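Local coordinates for aminopeptidase N family protein (Idiomarina loihiensis L2TR, PDB 4FGM), which probably acts as a zinc-dependent aminopeptidase of the M61 family, releasing residues from the amino-terminal end of peptides, at residues N35-S40 and F105-S110; S93-Y98 and G235-R240; L31-W36 and D45-I50. All blocks are in the same frame, centred on the assembly; numbering follows the deposited sequence.

Contact 1: residues N35-S40 and F105-S110; sequences NWIPGS and FFNNTS. With MAE (maleic acid), chain B.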
loop_
_atom_site.group_PDB
_atom_site.type_symbol
_atom_site.label_atom_id
_atom_site.label_comp_id
_atom_site.label_asym_id
_atom_site.label_seq_id
_atom_site.Cartn_x
_atom_site.Cartn_y
_atom_site.Cartn_z
ATOM N N ASN A 35 13.107 -10.508 8.967
ATOM C CA ASN A 35 12.208 -10.095 10.030
ATOM C C ASN A 35 11.153 -9.123 9.510
ATOM O O ASN A 35 10.250 -8.726 10.244
ATOM C CB ASN A 35 12.988 -9.494 11.198
ATOM C CG ASN A 35 13.688 -10.549 12.014
ATOM O OD1 ASN A 35 13.131 -11.616 12.255
ATOM N ND2 ASN A 35 14.909 -10.260 12.451
ATOM N N TRP A 36 11.281 -8.751 8.237
ATOM C CA TRP A 36 10.319 -7.881 7.575
ATOM C C TRP A 36 10.426 -8.081 6.071
ATOM O O TRP A 36 11.450 -8.540 5.578
ATOM C CB TRP A 36 10.535 -6.407 7.934
ATOM C CG TRP A 36 11.835 -5.803 7.496
ATOM C CD1 TRP A 36 13.052 -5.940 8.109
ATOM C CD2 TRP A 36 12.041 -4.907 6.395
ATOM N NE1 TRP A 36 13.995 -5.178 7.464
ATOM C CE2 TRP A 36 13.404 -4.528 6.412
ATOM C CE3 TRP A 36 11.207 -4.374 5.406
ATOM C CZ2 TRP A 36 13.953 -3.648 5.471
ATOM C CZ3 TRP A 36 11.758 -3.493 4.465
ATOM C CH2 TRP A 36 13.117 -3.139 4.512
ATOM N N ILE A 37 9.367 -7.750 5.337
ATOM C CA ILE A 37 9.375 -7.924 3.890
ATOM C C ILE A 37 9.435 -6.595 3.153
ATOM O O ILE A 37 8.704 -5.661 3.483
ATOM C CB ILE A 37 8.122 -8.705 3.408
ATOM C CG1 ILE A 37 8.137 -8.808 1.881
ATOM C CG2 ILE A 37 6.852 -8.017 3.898
ATOM C CD1 ILE A 37 7.042 -9.666 1.290
ATOM N N PRO A 38 10.318 -6.496 2.142
ATOM C CA PRO A 38 10.465 -5.263 1.359
ATOM C C PRO A 38 9.118 -4.701 0.929
ATOM O O PRO A 38 8.237 -5.440 0.509
ATOM C CB PRO A 38 11.324 -5.708 0.168
ATOM C CG PRO A 38 12.251 -6.721 0.805
ATOM C CD PRO A 38 11.302 -7.515 1.719
ATOM N N GLY A 39 8.961 -3.387 1.053
ATOM C CA GLY A 39 7.721 -2.752 0.655
ATOM C C GLY A 39 6.737 -2.545 1.788
ATOM O O GLY A 39 5.790 -1.803 1.634
ATOM N N SER A 40 6.956 -3.199 2.922
ATOM C CA SER A 40 6.073 -3.067 4.075
ATOM C C SER A 40 6.997 -2.849 5.266
ATOM O O SER A 40 7.521 -3.800 5.859
ATOM C CB SER A 40 5.250 -4.341 4.254
ATOM O OG SER A 40 4.227 -4.151 5.208
ATOM N N PHE A 105 -1.497 -18.763 -0.665
ATOM C CA PHE A 105 -0.710 -17.603 -1.056
ATOM C C PHE A 105 0.513 -17.545 -0.153
ATOM O O PHE A 105 0.430 -17.892 1.025
ATOM C CB PHE A 105 -1.511 -16.313 -0.881
ATOM C CG PHE A 105 -0.688 -15.066 -1.069
ATOM C CD1 PHE A 105 -0.368 -14.610 -2.350
ATOM C CD2 PHE A 105 -0.168 -14.389 0.032
ATOM C CE1 PHE A 105 0.452 -13.494 -2.530
ATOM C CE2 PHE A 105 0.657 -13.271 -0.140
ATOM C CZ PHE A 105 0.970 -12.828 -1.422
ATOM N N PHE A 106 1.648 -17.114 -0.697
ATOM C CA PHE A 106 2.847 -17.000 0.125
ATOM C C PHE A 106 3.971 -16.175 -0.472
ATOM O O PHE A 106 4.126 -16.079 -1.691
ATOM C CB PHE A 106 3.397 -18.387 0.526
ATOM C CG PHE A 106 3.937 -19.216 -0.628
ATOM C CD1 PHE A 106 3.142 -20.175 -1.247
ATOM C CD2 PHE A 106 5.245 -19.045 -1.078
ATOM C CE1 PHE A 106 3.639 -20.965 -2.285
ATOM C CE2 PHE A 106 5.757 -19.826 -2.116
ATOM C CZ PHE A 106 4.947 -20.788 -2.726
ATOM N N ASN A 107 4.742 -15.572 0.423
ATOM C CA ASN A 107 5.908 -14.781 0.079
ATOM C C ASN A 107 7.048 -15.613 0.641
ATOM O O ASN A 107 6.945 -16.154 1.749
ATOM C CB ASN A 107 5.866 -13.427 0.783
ATOM C CG ASN A 107 4.868 -12.481 0.162
ATOM O OD1 ASN A 107 5.110 -11.915 -0.908
ATOM N ND2 ASN A 107 3.729 -12.312 0.822
ATOM N N ASN A 108 8.139 -15.718 -0.100
ATOM C CA ASN A 108 9.247 -16.523 0.372
ATOM C C ASN A 108 9.978 -15.963 1.581
ATOM O O ASN A 108 10.817 -16.647 2.174
ATOM C CB ASN A 108 10.177 -16.839 -0.795
ATOM C CG ASN A 108 9.501 -17.749 -1.809
ATOM O OD1 ASN A 108 8.928 -18.763 -1.431
ATOM N ND2 ASN A 108 9.550 -17.385 -3.090
ATOM N N THR A 109 9.651 -14.731 1.962
ATOM C CA THR A 109 10.240 -14.143 3.165
ATOM C C THR A 109 9.678 -14.929 4.349
ATOM O O THR A 109 10.274 -14.965 5.418
ATOM C CB THR A 109 9.825 -12.667 3.371
ATOM O OG1 THR A 109 8.499 -12.475 2.863
ATOM C CG2 THR A 109 10.803 -11.711 2.690
ATOM N N SER A 110 8.520 -15.557 4.149
ATOM C CA SER A 110 7.878 -16.340 5.204
ATOM C C SER A 110 8.184 -17.834 5.138
ATOM O O SER A 110 8.161 -18.516 6.155
ATOM C CB SER A 110 6.350 -16.159 5.164
ATOM O OG SER A 110 5.956 -14.900 5.675
HETATM C C1 MAE B . 2.366 0.313 -0.692
HETATM O O1 MAE B . 3.164 1.114 -0.091
HETATM O O2 MAE B . 2.608 0.026 -1.887
HETATM C C2 MAE B . 1.243 -0.254 0.087
HETATM C C3 MAE B . 1.212 -1.166 1.056
HETATM C C4 MAE B . 2.356 -1.870 1.626
HETATM O O3 MAE B . 3.543 -1.755 1.266
HETATM O O4 MAE B . 2.071 -2.614 2.587
#

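Contact 2: residues S93-Y98 and G235-R240; sequences SVRSAY and GGLEHR. With MAE (maleic acid), chain B.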
loop_
_atom_site.group_PDB
_atom_site.type_symbol
_atom_site.label_atom_id
_atom_site.label_comp_id
_atom_site.label_asym_id
_atom_site.label_seq_id
_atom_site.Cartn_x
_atom_site.Cartn_y
_atom_site.Cartn_z
ATOM N N SER A 93 -3.314 -11.661 3.969
ATOM C CA SER A 93 -2.745 -10.377 3.560
ATOM C C SER A 93 -1.715 -10.626 2.467
ATOM O O SER A 93 -1.252 -11.745 2.290
ATOM C CB SER A 93 -2.079 -9.668 4.736
ATOM O OG SER A 93 -0.841 -10.256 5.053
ATOM N N VAL A 94 -1.350 -9.576 1.737
ATOM C CA VAL A 94 -0.385 -9.681 0.627
ATOM C C VAL A 94 1.017 -9.744 1.148
ATOM O O VAL A 94 1.998 -9.777 0.416
ATOM C CB VAL A 94 -0.510 -8.472 -0.283
ATOM C CG1 VAL A 94 -1.904 -8.408 -0.843
ATOM C CG2 VAL A 94 -0.180 -7.175 0.489
ATOM N N ARG A 95 1.087 -9.768 2.460
ATOM C CA ARG A 95 2.363 -9.735 3.129
ATOM C C ARG A 95 2.981 -11.048 3.652
ATOM O O ARG A 95 4.162 -11.186 3.544
ATOM C CB ARG A 95 2.241 -8.665 4.221
ATOM C CG ARG A 95 2.166 -7.249 3.557
ATOM C CD ARG A 95 1.738 -6.060 4.415
ATOM N NE ARG A 95 0.312 -6.095 4.724
ATOM C CZ ARG A 95 -0.192 -6.546 5.868
ATOM N NH1 ARG A 95 0.615 -6.992 6.818
ATOM N NH2 ARG A 95 -1.505 -6.572 6.053
ATOM N N SER A 96 2.229 -12.067 4.076
ATOM C CA SER A 96 2.940 -13.245 4.569
ATOM C C SER A 96 2.711 -14.615 3.937
ATOM O O SER A 96 3.587 -15.138 3.266
ATOM C CB SER A 96 2.725 -13.335 6.060
ATOM O OG SER A 96 1.343 -13.291 6.374
ATOM N N ALA A 97 1.599 -15.248 4.280
ATOM C CA ALA A 97 1.254 -16.570 3.757
ATOM C C ALA A 97 -0.073 -17.000 4.322
ATOM O O ALA A 97 -0.390 -16.751 5.493
ATOM C CB ALA A 97 2.327 -17.601 4.104
ATOM N N TYR A 98 -0.861 -17.625 3.459
ATOM C CA TYR A 98 -2.204 -18.079 3.801
ATOM C C TYR A 98 -2.480 -19.386 3.072
ATOM O O TYR A 98 -2.120 -19.539 1.904
ATOM C CB TYR A 98 -3.217 -17.004 3.372
ATOM C CG TYR A 98 -4.672 -17.373 3.548
ATOM C CD1 TYR A 98 -5.303 -18.274 2.683
ATOM C CD2 TYR A 98 -5.419 -16.833 4.592
ATOM C CE1 TYR A 98 -6.642 -18.626 2.863
ATOM C CE2 TYR A 98 -6.753 -17.176 4.779
ATOM C CZ TYR A 98 -7.361 -18.072 3.918
ATOM O OH TYR A 98 -8.675 -18.420 4.137
ATOM N N GLY A 235 -5.453 -3.870 -0.082
ATOM C CA GLY A 235 -4.026 -3.984 0.122
ATOM C C GLY A 235 -3.300 -4.525 -1.088
ATOM O O GLY A 235 -3.874 -5.260 -1.903
ATOM N N GLY A 236 -2.031 -4.148 -1.199
ATOM C CA GLY A 236 -1.205 -4.599 -2.300
ATOM C C GLY A 236 0.263 -4.444 -1.963
ATOM O O GLY A 236 0.634 -3.606 -1.142
ATOM N N LEU A 237 1.097 -5.273 -2.578
ATOM C CA LEU A 237 2.537 -5.213 -2.361
ATOM C C LEU A 237 3.216 -5.348 -3.717
ATOM O O LEU A 237 2.990 -6.307 -4.446
ATOM C CB LEU A 237 3.002 -6.329 -1.416
ATOM C CG LEU A 237 4.487 -6.264 -1.027
ATOM C CD1 LEU A 237 4.822 -4.868 -0.506
ATOM C CD2 LEU A 237 4.797 -7.316 0.017
ATOM N N GLU A 238 4.033 -4.361 -4.053
ATOM C CA GLU A 238 4.734 -4.338 -5.325
ATOM C C GLU A 238 5.893 -5.319 -5.389
ATOM O O GLU A 238 6.483 -5.673 -4.370
ATOM C CB GLU A 238 5.276 -2.936 -5.595
ATOM C CG GLU A 238 6.398 -2.526 -4.659
ATOM C CD GLU A 238 5.901 -2.032 -3.317
ATOM O OE1 GLU A 238 4.731 -2.301 -2.970
ATOM O OE2 GLU A 238 6.688 -1.379 -2.604
ATOM N N HIS A 239 6.215 -5.737 -6.610
ATOM C CA HIS A 239 7.326 -6.649 -6.864
ATOM C C HIS A 239 7.870 -6.345 -8.261
ATOM O O HIS A 239 7.190 -5.698 -9.071
ATOM C CB HIS A 239 6.859 -8.100 -6.725
ATOM C CG HIS A 239 6.459 -8.455 -5.329
ATOM N ND1 HIS A 239 7.368 -8.534 -4.294
ATOM C CD2 HIS A 239 5.241 -8.670 -4.777
ATOM C CE1 HIS A 239 6.727 -8.778 -3.163
ATOM N NE2 HIS A 239 5.436 -8.865 -3.429
ATOM N N ARG A 240 9.097 -6.790 -8.537
ATOM C CA ARG A 240 9.737 -6.505 -9.817
ATOM C C ARG A 240 8.959 -6.870 -11.073
ATOM O O ARG A 240 9.017 -6.135 -12.050
ATOM C CB ARG A 240 11.140 -7.116 -9.863
ATOM C CG ARG A 240 11.220 -8.624 -9.778
ATOM C CD ARG A 240 12.653 -9.032 -9.499
ATOM N NE ARG A 240 13.038 -8.716 -8.125
ATOM C CZ ARG A 240 14.269 -8.849 -7.644
ATOM N NH1 ARG A 240 15.237 -9.284 -8.431
ATOM N NH2 ARG A 240 14.532 -8.571 -6.372
HETATM C C1 MAE B . 2.366 0.313 -0.692
HETATM O O1 MAE B . 3.164 1.114 -0.091
HETATM O O2 MAE B . 2.608 0.026 -1.887
HETATM C C2 MAE B . 1.243 -0.254 0.087
HETATM C C3 MAE B . 1.212 -1.166 1.056
HETATM C C4 MAE B . 2.356 -1.870 1.626
HETATM O O3 MAE B . 3.543 -1.755 1.266
HETATM O O4 MAE B . 2.071 -2.614 2.587
HETATM O O HOH W 1 3.649 -9.941 -1.793
#

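Contact 3: residues L31-W36 and D45-I50; sequences LWLPNW and DFSKHI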
loop_
_atom_site.group_PDB
_atom_site.type_symbol
_atom_site.label_atom_id
_atom_site.label_comp_id
_atom_site.label_asym_id
_atom_site.label_seq_id
_atom_site.Cartn_x
_atom_site.Cartn_y
_atom_site.Cartn_z
ATOM N N LEU A 31 21.397 -20.304 9.398
ATOM C CA LEU A 31 20.221 -20.121 8.557
ATOM C C LEU A 31 19.402 -19.010 9.220
ATOM O O LEU A 31 19.262 -18.986 10.449
ATOM C CB LEU A 31 19.398 -21.415 8.516
ATOM C CG LEU A 31 20.155 -22.707 8.188
ATOM C CD1 LEU A 31 19.273 -23.917 8.452
ATOM C CD2 LEU A 31 20.609 -22.672 6.749
ATOM N N TRP A 32 18.882 -18.082 8.424
ATOM C CA TRP A 32 18.082 -17.002 8.986
ATOM C C TRP A 32 16.875 -16.641 8.125
ATOM O O TRP A 32 16.835 -16.928 6.921
ATOM C CB TRP A 32 18.935 -15.746 9.218
ATOM C CG TRP A 32 19.552 -15.173 7.973
ATOM C CD1 TRP A 32 20.751 -15.516 7.428
ATOM C CD2 TRP A 32 18.995 -14.166 7.118
ATOM N NE1 TRP A 32 20.981 -14.786 6.287
ATOM C CE2 TRP A 32 19.920 -13.948 6.072
ATOM C CE3 TRP A 32 17.804 -13.423 7.133
ATOM C CZ2 TRP A 32 19.694 -13.023 5.046
ATOM C CZ3 TRP A 32 17.576 -12.498 6.109
ATOM C CH2 TRP A 32 18.522 -12.309 5.081
ATOM N N LEU A 33 15.886 -16.012 8.757
ATOM C CA LEU A 33 14.679 -15.606 8.055
ATOM C C LEU A 33 14.463 -14.106 8.211
ATOM O O LEU A 33 14.632 -13.546 9.298
ATOM C CB LEU A 33 13.469 -16.363 8.600
ATOM C CG LEU A 33 12.232 -16.276 7.702
ATOM C CD1 LEU A 33 12.505 -17.082 6.436
ATOM C CD2 LEU A 33 10.994 -16.816 8.431
ATOM N N PRO A 34 14.092 -13.432 7.121
ATOM C CA PRO A 34 13.859 -11.988 7.178
ATOM C C PRO A 34 12.884 -11.638 8.299
ATOM O O PRO A 34 11.945 -12.388 8.558
ATOM C CB PRO A 34 13.272 -11.681 5.803
ATOM C CG PRO A 34 13.917 -12.704 4.920
ATOM C CD PRO A 34 13.841 -13.958 5.771
ATOM N N ASN A 35 13.107 -10.508 8.967
ATOM C CA ASN A 35 12.208 -10.095 10.030
ATOM C C ASN A 35 11.153 -9.123 9.510
ATOM O O ASN A 35 10.250 -8.726 10.244
ATOM C CB ASN A 35 12.988 -9.494 11.198
ATOM C CG ASN A 35 13.688 -10.549 12.014
ATOM O OD1 ASN A 35 13.131 -11.616 12.255
ATOM N ND2 ASN A 35 14.909 -10.260 12.451
ATOM N N TRP A 36 11.281 -8.751 8.237
ATOM C CA TRP A 36 10.319 -7.881 7.575
ATOM C C TRP A 36 10.426 -8.081 6.071
ATOM O O TRP A 36 11.450 -8.540 5.578
ATOM C CB TRP A 36 10.535 -6.407 7.934
ATOM C CG TRP A 36 11.835 -5.803 7.496
ATOM C CD1 TRP A 36 13.052 -5.940 8.109
ATOM C CD2 TRP A 36 12.041 -4.907 6.395
ATOM N NE1 TRP A 36 13.995 -5.178 7.464
ATOM C CE2 TRP A 36 13.404 -4.528 6.412
ATOM C CE3 TRP A 36 11.207 -4.374 5.406
ATOM C CZ2 TRP A 36 13.953 -3.648 5.471
ATOM C CZ3 TRP A 36 11.758 -3.493 4.465
ATOM C CH2 TRP A 36 13.117 -3.139 4.512
ATOM N N ASP A 45 8.506 -10.349 12.377
ATOM C CA ASP A 45 8.980 -11.615 12.935
ATOM C C ASP A 45 8.344 -12.885 12.333
ATOM O O ASP A 45 7.809 -13.734 13.061
ATOM C CB ASP A 45 8.781 -11.616 14.454
ATOM C CG ASP A 45 9.629 -10.560 15.163
ATOM O OD1 ASP A 45 10.645 -10.118 14.587
ATOM O OD2 ASP A 45 9.294 -10.179 16.306
ATOM N N PHE A 46 8.426 -13.024 11.011
ATOM C CA PHE A 46 7.862 -14.181 10.322
ATOM C C PHE A 46 8.315 -15.518 10.923
ATOM O O PHE A 46 7.566 -16.496 10.925
ATOM C CB PHE A 46 8.235 -14.146 8.839
ATOM C CG PHE A 46 7.722 -12.926 8.102
ATOM C CD1 PHE A 46 6.348 -12.686 7.982
ATOM C CD2 PHE A 46 8.611 -12.028 7.507
ATOM C CE1 PHE A 46 5.878 -11.581 7.288
ATOM C CE2 PHE A 46 8.142 -10.921 6.811
ATOM C CZ PHE A 46 6.773 -10.700 6.701
ATOM N N SER A 47 9.534 -15.556 11.442
ATOM C CA SER A 47 10.085 -16.774 12.027
ATOM C C SER A 47 9.206 -17.508 13.041
ATOM O O SER A 47 9.400 -18.698 13.281
ATOM C CB SER A 47 11.435 -16.463 12.681
ATOM O OG SER A 47 12.361 -16.015 11.711
ATOM N N LYS A 48 8.254 -16.805 13.648
ATOM C CA LYS A 48 7.372 -17.423 14.642
ATOM C C LYS A 48 6.452 -18.500 14.066
ATOM O O LYS A 48 5.894 -19.300 14.816
ATOM C CB LYS A 48 6.513 -16.357 15.323
ATOM C CG LYS A 48 5.602 -15.607 14.362
ATOM C CD LYS A 48 4.975 -14.390 15.029
ATOM C CE LYS A 48 4.477 -13.389 13.992
ATOM N NZ LYS A 48 3.825 -12.219 14.637
ATOM N N HIS A 49 6.283 -18.512 12.743
ATOM C CA HIS A 49 5.417 -19.497 12.093
ATOM C C HIS A 49 6.156 -20.774 11.674
ATOM O O HIS A 49 5.541 -21.737 11.209
ATOM C CB HIS A 49 4.732 -18.875 10.872
ATOM C CG HIS A 49 3.948 -17.642 11.185
ATOM N ND1 HIS A 49 2.987 -17.601 12.176
ATOM C CD2 HIS A 49 3.986 -16.397 10.647
ATOM C CE1 HIS A 49 2.469 -16.387 12.234
ATOM N NE2 HIS A 49 3.056 -15.636 11.317
ATOM N N ILE A 50 7.477 -20.768 11.827
ATOM C CA ILE A 50 8.299 -21.919 11.492
ATOM C C ILE A 50 8.119 -22.941 12.601
ATOM O O ILE A 50 8.262 -22.623 13.780
ATOM C CB ILE A 50 9.759 -21.499 11.352
ATOM C CG1 ILE A 50 9.921 -20.765 10.016
ATOM C CG2 ILE A 50 10.680 -22.709 11.436
ATOM C CD1 ILE A 50 11.334 -20.337 9.714
HETATM O O HOH W 2 11.557 -13.731 10.894
#

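Contact 1: residues N35-S40 and F105-S110
The side chain of I37 is fully extended, with CG1 anti to the backbone N (chi1 177°) and CD1 anti again beyond it (chi2 174°), and this carries its methyl tip across to T109 and N107. T109 has its OG1 between the backbone N and the carbonyl carbon, turned toward the isoleucine. I37 CD1 lies 3.5 Å from T109 OG1 and 3.7 Å from N107 OD1, while T109 CG2 lies 4.0 Å from I37 CG1. Both partners cross the isoleucine at about a right angle; the contact is van der Waals, with no hydrogen bond between the segments. The amide of N107 is held from elsewhere: its ND2 donates to V94 O. An alanine at I37 would probably open a gap beside T109 OG1 and the N107 amide, since CD1 is the atom that reaches N107 and comes nearest to T109. P38 adds little, its CD being 4.3 Å from T109 CG2. From I37 the chain turns sharply, and S40 N bonds back to I37 O at 3.1 Å. G39 takes a positive phi of 95°, where a CB would collide with the preceding carbonyl oxygen. S40 OG is bonded to R44 NH1. This is a type II beta turn, I37 to S40, whose last two residues line the maleic acid pocket beside the zinc site.

Contact 2: residues S93-Y98 and G235-R240
G235 and V94 meet through the valine's CG1, which sits 3.9 Å from G235 O. A CB on G235 would point toward V94 and would also run into the carbonyl oxygen of the residue before it, so a side chain would fit poorly at this spot. At G236 the other valine branch takes over: V94 CG2 rests 3.7 Å from G236 C, against the bare backbone. G236 O lies 3.3 Å from C3 of the maleic acid, which places the strand directly beside the ligand. Next, L237 has CG anti to its backbone N (chi1 -175°), and its CB packs 3.8 Å from V94 CG2, the two side chains crossing obliquely. Its branches divide the work, CD2 going to the backbone of V94 and to R95 CG, and CD1 toward the ligand. R95 reaches the same maleic acid carboxylate from the facing segment, with its CD 3.9 Å from MAE O4. Its guanidinium has S93 CB over one face, offset toward the rim, and R95 N bonds to S93 OG in an ST turn; S93 OG is also bonded to D91. Residues 235-238 form an outermost strand of the five-stranded sheet, paired antiparallel with 242-248, and the glycine-rich run ending in glutamate recalls the substrate-binding edge strand of related zinc aminopeptidases. E238 bends at chi2 (-81°), and its OE1 stands 3.3 Å from MAE O2. H239 links back through water: water 1 lies in the plane of the ring, 2.7 Å from H239 NE2, and donates to V94 O at 2.8 Å. H239 ND1 is bonded to D165 OD1, which fixes the rotation of the ring.

Contact 3: residues L31-W36 and D45-I50
L33 reaches S47, F46 and I50 with one side chain. Its CB lies 3.3 Å from S47 OG, and its CD2 branch fills the angle between F46 CB, at 3.9 Å, and I50 CD1, at 3.8 Å. CG is anti to the backbone N (chi1 -165°), which sets CG 4.0 Å from S47 OG. F46 turns the edge of its ring to the backbone of the first segment: CD2 is 3.5 Å from P34 O, and CE2 is 3.7 Å from W36 C, both near the plane of the ring. At the end of the contact D45 N donates to N35 O over 3.2 Å, a bent bond of 138° at the nitrogen. The amide of N35 and the carboxylate of D45 stand nearly perpendicular, their planes 81° apart, and each looks outward for its main polar partner: N35 ND2 to E295 O, D45 OD1 to K69 NZ in a salt bridge. Between the two segments sits water 2, gripped from both sides. It accepts from S47 N at 2.8 Å. P34 O, N35 OD1 and S47 OG also lie within bonding distance, and with the surroundings counted there are more acceptors than its two protons can serve at once.

Further out, L33 O receives the amide of N70, which also touches the side chains of N35 and S47, while W36 meets W359 edge-to-face and I50 packs on W72. Residues 46-49 form a short 3-10 segment, with H49 N bonded to F46 O, and it closes the base of the long loop that joins strand 30-32 to strand 50-51 in the N-terminal beta domain of this M61-family protein.

How the contacts relate
Along the chain, contact 3 closes first, between residues 31 and 50. Contact 1 starts from the same run, sharing N35 and W36, and its second segment falls inside the span of contact 2, so those two alternate. The centres of contacts 1 and 2 lie about 7 Å apart, those of 1 and 3 about 9 Å and those of 2 and 3 about 16 Å. Strands 97-99 and 103-106, antiparallel neighbours, link contacts 1 and 2. F46 of contact 3 packs on S110 of contact 1 and S96 of contact 2. The series runs from the N-terminal beta domain to the maleic acid, touched by contacts 1 and 2, beside strand 235-238 near the zinc.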